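PDB 6OFT: probable zinc protease PqqL from Escherichia coli, which probably cleaves peptide bonds as a zinc-dependent M16-family endopeptidase of the periplasm, the chain here being the first half of the protein. Local coordinates for residues A[244-249]-A[443-448]; A[285-290]-A[343-348]; A[324-327]-A[333-336]. All coordinates share one frame; numbering follows the deposited sequence.

Interaction 1. Residues A[244-249]-A[443-448]; sequences FNIIND and KKALSP
Pro-448 sits squarely over the ring of Phe-244. Its CB lies 3.4 Å from the centroid of the Phe-244 ring and only 7° off the ring normal, a CH-pi contact with the face. The proline ring reaches from there toward the root of the phenylalanine, Pro-448 CG coming within 3.7 Å of Phe-244 CB. Proline suits this place twice: it is a compact, rigid ring whose C-H groups are slightly polarised, and at the start of helix 448-459 its missing N-H costs nothing. Phe-244 turns CG anti to the carbonyl carbon (chi1 -68°), which lays the ring under the proline. Further along the strand, Ile-246 reaches out in an extended chain until CD1 meets Ala-445 CB at 4.1 Å. A methyl is enough there, at the point where the chain leaves the helical conformation of helix 439-444. From Ala-445 to Pro-448 the chain runs nearly antiparallel to the strand, so its two contacts follow the strand in reverse order.

Around this first shell, Trp-432 of the neighbouring strand meets the Phe-244 ring with its plane about 15° away, and Ile-451 and Leu-452 of helix 448-459 also touch that ring. The turn between the helices is steadied by a hydrogen bond from Gln-434 to Leu-446 O. On the strand's other side, Asn-245 and Ile-247 pack on helix 148-160. Were Phe-244 cut back to an alanine, Pro-448 would probably lose its aromatic platform and a gap would be likely to open between the outermost strand and helix 448-459.

Between the segments the contact is wholly apolar. At this rather exposed edge of the second M16 domain, the strand and the junction of the two helices are therefore matched by shape and dispersion rather than by directional bonds.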
# COMPACT_ATOMS: atom_id res chain seq x y z
N PHE A 244 -11.33 -22.09 2.00
CA PHE A 244 -12.14 -21.94 0.79
C PHE A 244 -13.20 -20.90 1.02
O PHE A 244 -13.85 -20.91 2.07
CB PHE A 244 -12.80 -23.28 0.41
CG PHE A 244 -11.84 -24.35 -0.06
CD1 PHE A 244 -11.21 -25.19 0.85
CD2 PHE A 244 -11.61 -24.55 -1.41
CE1 PHE A 244 -10.31 -26.16 0.43
CE2 PHE A 244 -10.72 -25.54 -1.85
CZ PHE A 244 -10.07 -26.34 -0.92
N ASN A 245 -13.42 -20.02 0.04
CA ASN A 245 -14.45 -18.97 0.14
C ASN A 245 -15.13 -18.69 -1.19
O ASN A 245 -14.51 -18.79 -2.25
CB ASN A 245 -13.83 -17.65 0.65
CG ASN A 245 -14.85 -16.66 1.15
OD1 ASN A 245 -15.98 -17.00 1.49
ND2 ASN A 245 -14.49 -15.39 1.20
N ILE A 246 -16.42 -18.34 -1.13
CA ILE A 246 -17.18 -17.92 -2.31
C ILE A 246 -17.78 -16.58 -1.93
O ILE A 246 -18.44 -16.48 -0.89
CB ILE A 246 -18.24 -18.95 -2.84
CG1 ILE A 246 -17.59 -20.30 -3.24
CG2 ILE A 246 -19.05 -18.36 -4.02
CD1 ILE A 246 -18.65 -21.52 -3.34
N ILE A 247 -17.46 -15.53 -2.71
CA ILE A 247 -17.97 -14.18 -2.47
C ILE A 247 -19.12 -13.97 -3.43
O ILE A 247 -18.92 -13.93 -4.64
CB ILE A 247 -16.89 -13.06 -2.58
CG1 ILE A 247 -15.71 -13.33 -1.61
CG2 ILE A 247 -17.52 -11.67 -2.34
CD1 ILE A 247 -14.55 -12.45 -1.76
N ASN A 248 -20.34 -13.89 -2.88
CA ASN A 248 -21.54 -13.68 -3.67
C ASN A 248 -22.01 -12.22 -3.48
O ASN A 248 -22.47 -11.85 -2.39
CB ASN A 248 -22.63 -14.69 -3.29
CG ASN A 248 -23.77 -14.81 -4.28
OD1 ASN A 248 -24.17 -13.85 -4.95
ND2 ASN A 248 -24.34 -16.01 -4.38
N ASP A 249 -21.85 -11.40 -4.53
CA ASP A 249 -22.26 -9.99 -4.52
C ASP A 249 -22.76 -9.62 -5.91
O ASP A 249 -21.97 -9.60 -6.86
CB ASP A 249 -21.12 -9.06 -4.06
CG ASP A 249 -21.53 -7.66 -3.60
OD1 ASP A 249 -20.90 -7.14 -2.66
OD2 ASP A 249 -22.47 -7.08 -4.20
N LYS A 443 -24.43 -21.24 -8.79
CA LYS A 443 -24.74 -22.66 -8.98
C LYS A 443 -23.57 -23.33 -9.72
O LYS A 443 -23.33 -24.52 -9.52
CB LYS A 443 -26.06 -22.80 -9.78
CG LYS A 443 -26.58 -24.23 -10.01
CD LYS A 443 -27.45 -24.74 -8.86
CE LYS A 443 -28.45 -25.80 -9.31
NZ LYS A 443 -27.80 -27.09 -9.65
N LYS A 444 -22.84 -22.57 -10.55
CA LYS A 444 -21.69 -23.06 -11.33
C LYS A 444 -20.37 -23.09 -10.54
O LYS A 444 -19.46 -23.82 -10.93
CB LYS A 444 -21.54 -22.30 -12.65
CG LYS A 444 -22.46 -22.89 -13.73
CD LYS A 444 -22.50 -22.08 -15.00
CE LYS A 444 -23.40 -22.71 -16.03
NZ LYS A 444 -23.36 -21.97 -17.32
N ALA A 445 -20.28 -22.32 -9.43
CA ALA A 445 -19.08 -22.27 -8.59
C ALA A 445 -18.69 -23.67 -8.08
O ALA A 445 -19.56 -24.46 -7.71
CB ALA A 445 -19.28 -21.31 -7.43
N LEU A 446 -17.39 -23.98 -8.10
CA LEU A 446 -16.91 -25.28 -7.66
C LEU A 446 -16.88 -25.35 -6.14
O LEU A 446 -16.45 -24.39 -5.49
CB LEU A 446 -15.49 -25.56 -8.22
CG LEU A 446 -15.34 -26.08 -9.66
CD1 LEU A 446 -15.64 -24.98 -10.71
CD2 LEU A 446 -13.92 -26.56 -9.89
N SER A 447 -17.34 -26.48 -5.57
CA SER A 447 -17.27 -26.70 -4.12
C SER A 447 -15.80 -27.12 -3.81
O SER A 447 -15.08 -27.49 -4.74
CB SER A 447 -18.24 -27.80 -3.71
OG SER A 447 -19.59 -27.41 -3.94
N PRO A 448 -15.33 -27.07 -2.54
CA PRO A 448 -13.91 -27.41 -2.27
C PRO A 448 -13.41 -28.80 -2.72
O PRO A 448 -12.23 -28.93 -3.06
CB PRO A 448 -13.80 -27.27 -0.75
CG PRO A 448 -14.87 -26.30 -0.40
CD PRO A 448 -16.00 -26.59 -1.31

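Interaction 2. Residues A[285-290]-A[343-348]; sequences QLFNQR and ATIDQH
Apolar packing comes first: Ile-345 CD1 touches Phe-287 CD2 at 3.8 Å, the two side chains set roughly perpendicular. Phe-287 swings its ring out with CG opposite the backbone N (chi1 -179°), into a cluster with Leu-338 and Leu-342 of helix 331-348 and the ring of Phe-322 on the sheet. The axes of segments 285-290 and 343-348 come within 12.3 Å, too far for small residues to span, and long or bulky side chains such as phenylalanine, isoleucine and arginine suit the interval. Ile-345 is enclosed further by Phe-350 and Trp-421.

The second kind of contact is made by the arginine lying against hydrocarbon. Arg-290 and Ile-345 run alongside one another, pointing opposite ways, which brings Arg-290 NH1 to 3.6 Å from Ile-345 CG1. Thr-344 CG2 also touches Arg-290 NH1, while the threonine hydroxyl is turned back to Ala-340 O within its own helix, as is common for a buried helical threonine.

Polar bonds then satisfy the buried charge. Arg-290 NH1 donates to a water at 2.8 Å, and this water gives a weak bond to Thr-344 O, a carbonyl already holding His-348 N in the helix. The bend at chi3 (-83°) helps aim the guanidinium across the interval; its NH2 forms a salt bridge with Glu-354 and a hydrogen bond with Gly-349 O. The arginine thus links helix 271-296 to Gly-349 in the turn and to Glu-354 in helix 352-371, and through the water, weakly, to helix 331-348; the carboxylate is likely to offset its charge.

The two segments cross at 118°, and their helices flank, in sequence, the strands 303-314 and 317-326. This is the helical layer of an alpha+beta domain, here the second, inactive-type domain of the M16 fold.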
# COMPACT_ATOMS: atom_id res chain seq x y z
N GLN A 285 5.19 -11.74 -12.66
CA GLN A 285 5.23 -11.27 -14.04
C GLN A 285 5.23 -12.42 -15.06
O GLN A 285 4.52 -12.33 -16.06
CB GLN A 285 6.41 -10.32 -14.31
CG GLN A 285 6.36 -9.73 -15.74
CD GLN A 285 7.30 -8.58 -15.98
OE1 GLN A 285 7.89 -8.02 -15.05
NE2 GLN A 285 7.44 -8.20 -17.25
N LEU A 286 6.02 -13.48 -14.81
CA LEU A 286 6.11 -14.62 -15.72
C LEU A 286 4.75 -15.32 -15.87
O LEU A 286 4.37 -15.66 -16.99
CB LEU A 286 7.21 -15.58 -15.27
CG LEU A 286 8.65 -15.16 -15.56
CD1 LEU A 286 9.61 -15.86 -14.64
CD2 LEU A 286 9.05 -15.43 -17.01
N PHE A 287 4.00 -15.46 -14.75
CA PHE A 287 2.66 -16.04 -14.75
C PHE A 287 1.76 -15.18 -15.66
O PHE A 287 1.09 -15.73 -16.54
CB PHE A 287 2.08 -16.07 -13.32
CG PHE A 287 0.71 -16.68 -13.24
CD1 PHE A 287 -0.44 -15.91 -13.47
CD2 PHE A 287 0.54 -18.03 -12.94
CE1 PHE A 287 -1.71 -16.47 -13.38
CE2 PHE A 287 -0.73 -18.60 -12.87
CZ PHE A 287 -1.85 -17.81 -13.09
N ASN A 288 1.75 -13.85 -15.44
CA ASN A 288 0.99 -12.85 -16.20
C ASN A 288 1.30 -12.92 -17.67
O ASN A 288 0.38 -12.92 -18.49
CB ASN A 288 1.27 -11.43 -15.66
CG ASN A 288 0.66 -11.19 -14.30
OD1 ASN A 288 -0.19 -11.96 -13.88
ND2 ASN A 288 1.07 -10.14 -13.59
N GLN A 289 2.61 -12.97 -18.01
CA GLN A 289 3.15 -13.07 -19.37
C GLN A 289 2.58 -14.31 -20.06
O GLN A 289 1.93 -14.17 -21.09
CB GLN A 289 4.70 -13.08 -19.32
CG GLN A 289 5.40 -13.25 -20.67
CD GLN A 289 6.89 -12.96 -20.61
OE1 GLN A 289 7.73 -13.86 -20.53
NE2 GLN A 289 7.24 -11.68 -20.66
N ARG A 290 2.74 -15.51 -19.44
CA ARG A 290 2.23 -16.76 -20.01
C ARG A 290 0.73 -16.73 -20.26
O ARG A 290 0.32 -17.06 -21.36
CB ARG A 290 2.63 -17.99 -19.20
CG ARG A 290 2.69 -19.22 -20.10
CD ARG A 290 3.13 -20.45 -19.37
NE ARG A 290 4.58 -20.53 -19.26
CZ ARG A 290 5.21 -21.49 -18.60
NH1 ARG A 290 4.53 -22.46 -18.02
NH2 ARG A 290 6.53 -21.49 -18.53
N ALA A 343 -0.24 -26.09 -12.71
CA ALA A 343 0.33 -27.43 -12.85
C ALA A 343 1.42 -27.47 -13.93
O ALA A 343 2.41 -28.19 -13.76
CB ALA A 343 -0.76 -28.43 -13.17
N THR A 344 1.27 -26.70 -15.03
CA THR A 344 2.27 -26.62 -16.12
C THR A 344 3.61 -26.07 -15.56
O THR A 344 4.68 -26.62 -15.86
CB THR A 344 1.71 -25.82 -17.32
OG1 THR A 344 0.53 -26.48 -17.79
CG2 THR A 344 2.70 -25.73 -18.48
N ILE A 345 3.54 -25.00 -14.73
CA ILE A 345 4.70 -24.37 -14.07
C ILE A 345 5.29 -25.35 -13.04
O ILE A 345 6.51 -25.43 -12.90
CB ILE A 345 4.35 -23.00 -13.45
CG1 ILE A 345 3.72 -22.05 -14.49
CG2 ILE A 345 5.59 -22.36 -12.80
CD1 ILE A 345 2.91 -20.85 -13.89
N ASP A 346 4.41 -26.12 -12.33
CA ASP A 346 4.88 -27.12 -11.36
C ASP A 346 5.79 -28.16 -12.04
O ASP A 346 6.82 -28.54 -11.49
CB ASP A 346 3.69 -27.89 -10.73
CG ASP A 346 2.89 -27.17 -9.67
OD1 ASP A 346 3.37 -26.15 -9.13
OD2 ASP A 346 1.77 -27.65 -9.36
N GLN A 347 5.38 -28.60 -13.24
CA GLN A 347 6.07 -29.63 -14.00
C GLN A 347 7.28 -29.15 -14.82
O GLN A 347 8.25 -29.89 -14.90
CB GLN A 347 5.06 -30.36 -14.90
CG GLN A 347 4.12 -31.31 -14.14
CD GLN A 347 2.94 -31.82 -14.95
OE1 GLN A 347 3.00 -31.97 -16.17
NE2 GLN A 347 1.84 -32.13 -14.27
N HIS A 348 7.24 -27.93 -15.42
CA HIS A 348 8.34 -27.48 -16.30
C HIS A 348 8.94 -26.10 -15.99
O HIS A 348 9.92 -25.73 -16.63
CB HIS A 348 7.89 -27.53 -17.77
CG HIS A 348 7.34 -28.86 -18.17
ND1 HIS A 348 8.17 -29.91 -18.48
CD2 HIS A 348 6.06 -29.29 -18.22
CE1 HIS A 348 7.38 -30.94 -18.74
NE2 HIS A 348 6.10 -30.61 -18.58
O HOH W 1 5.92 -24.77 -17.38

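Interaction 3. Residues A[324-327]-A[333-336]; sequences VNAR and DAAN
Val-324 lays its CG1 methyl over the backbone of Ala-334, 3.6 Å from Ala-334 O, while the side chains themselves approach a little less closely, Val-324 CG1 lying 4.2 Å from Ala-334 CB. The methyl is placed by a first torsion that turns CG1 opposite the backbone N (chi1 167°). Two residues on, Ala-326 meets the same alanine methyl to methyl, CB to CB at 3.8 Å. Here strand and helix come very near, with the CA atoms of Ala-326 and Ala-334 only 5.0 Å apart; alanine suits both positions because a larger side chain would have little space between the backbones. Valine, branched at CB, favours an extended strand and fills the slightly wider place beside it, where Ala-337 and Leu-338 of the same helix also touch it. Ala-334 reaches Ile-257 on the adjacent strand too, and so bears on two strands of the sheet. All three touching residues are buried, and the contact is plain van der Waals packing. A short turn joins strand 317-326 to helix 331-348, which folds back onto the face of the sheet: a beta-alpha unit of the alpha+beta fold of M16 domains.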
# COMPACT_ATOMS: atom_id res chain seq x y z
N VAL A 324 -7.90 -16.00 -12.31
CA VAL A 324 -8.41 -16.18 -13.66
C VAL A 324 -9.86 -15.67 -13.66
O VAL A 324 -10.67 -16.15 -12.86
CB VAL A 324 -8.27 -17.62 -14.23
CG1 VAL A 324 -9.10 -17.79 -15.50
CG2 VAL A 324 -6.81 -17.99 -14.52
N ASN A 325 -10.16 -14.69 -14.52
CA ASN A 325 -11.50 -14.11 -14.66
C ASN A 325 -12.33 -14.95 -15.62
O ASN A 325 -11.87 -15.30 -16.72
CB ASN A 325 -11.42 -12.65 -15.09
CG ASN A 325 -10.56 -11.80 -14.17
OD1 ASN A 325 -9.66 -11.09 -14.62
ND2 ASN A 325 -10.80 -11.87 -12.86
N ALA A 326 -13.54 -15.31 -15.19
CA ALA A 326 -14.46 -16.14 -15.95
C ALA A 326 -15.20 -15.40 -17.06
O ALA A 326 -15.52 -14.21 -16.95
CB ALA A 326 -15.46 -16.80 -15.02
N ARG A 327 -15.45 -16.14 -18.15
CA ARG A 327 -16.23 -15.70 -19.30
C ARG A 327 -17.67 -15.95 -18.86
O ARG A 327 -18.07 -17.11 -18.71
CB ARG A 327 -15.86 -16.56 -20.52
CG ARG A 327 -16.72 -16.32 -21.75
CD ARG A 327 -16.35 -17.28 -22.85
NE ARG A 327 -16.99 -16.94 -24.12
CZ ARG A 327 -16.51 -16.05 -24.99
NH1 ARG A 327 -17.16 -15.81 -26.12
NH2 ARG A 327 -15.39 -15.40 -24.72
N ASP A 333 -14.55 -23.40 -16.61
CA ASP A 333 -13.49 -22.99 -17.54
C ASP A 333 -12.42 -22.14 -16.88
O ASP A 333 -11.24 -22.30 -17.21
CB ASP A 333 -14.09 -22.30 -18.79
CG ASP A 333 -14.82 -23.24 -19.73
OD1 ASP A 333 -15.53 -22.74 -20.63
OD2 ASP A 333 -14.67 -24.48 -19.57
N ALA A 334 -12.83 -21.25 -15.96
CA ALA A 334 -11.93 -20.38 -15.19
C ALA A 334 -11.02 -21.25 -14.31
O ALA A 334 -9.80 -21.10 -14.36
CB ALA A 334 -12.74 -19.42 -14.33
N ALA A 335 -11.63 -22.18 -13.54
CA ALA A 335 -10.94 -23.11 -12.65
C ALA A 335 -9.97 -23.97 -13.48
O ALA A 335 -8.80 -24.09 -13.10
CB ALA A 335 -11.95 -23.98 -11.92
N ASN A 336 -10.45 -24.51 -14.64
CA ASN A 336 -9.63 -25.31 -15.55
C ASN A 336 -8.39 -24.57 -16.01
O ASN A 336 -7.29 -25.10 -15.84
CB ASN A 336 -10.45 -25.86 -16.71
CG ASN A 336 -11.15 -27.15 -16.37
OD1 ASN A 336 -10.53 -28.16 -16.05
ND2 ASN A 336 -12.47 -27.15 -16.42

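In the fold
All three contacts belong to the same five-stranded sheet and its helices, in the second M16-type domain of this half of the protein. Interactions 2 and 3 are buried and share helix 331-348: near its start the helix rests directly on the sheet through alanines and a valine, whereas at its end it stands off from helix 271-296, and an arginine, a water and larger apolar groups span the distance. Interaction 1 lies nearer the surface, where an aromatic ring and a proline join the outermost strand to the start of helix 448-459. It touches interaction 3 directly, Leu-446 CD2 lying 3.8 Å from Ala-335 CB, while interactions 1 and 2 stay about 14 Å apart at their nearest atoms.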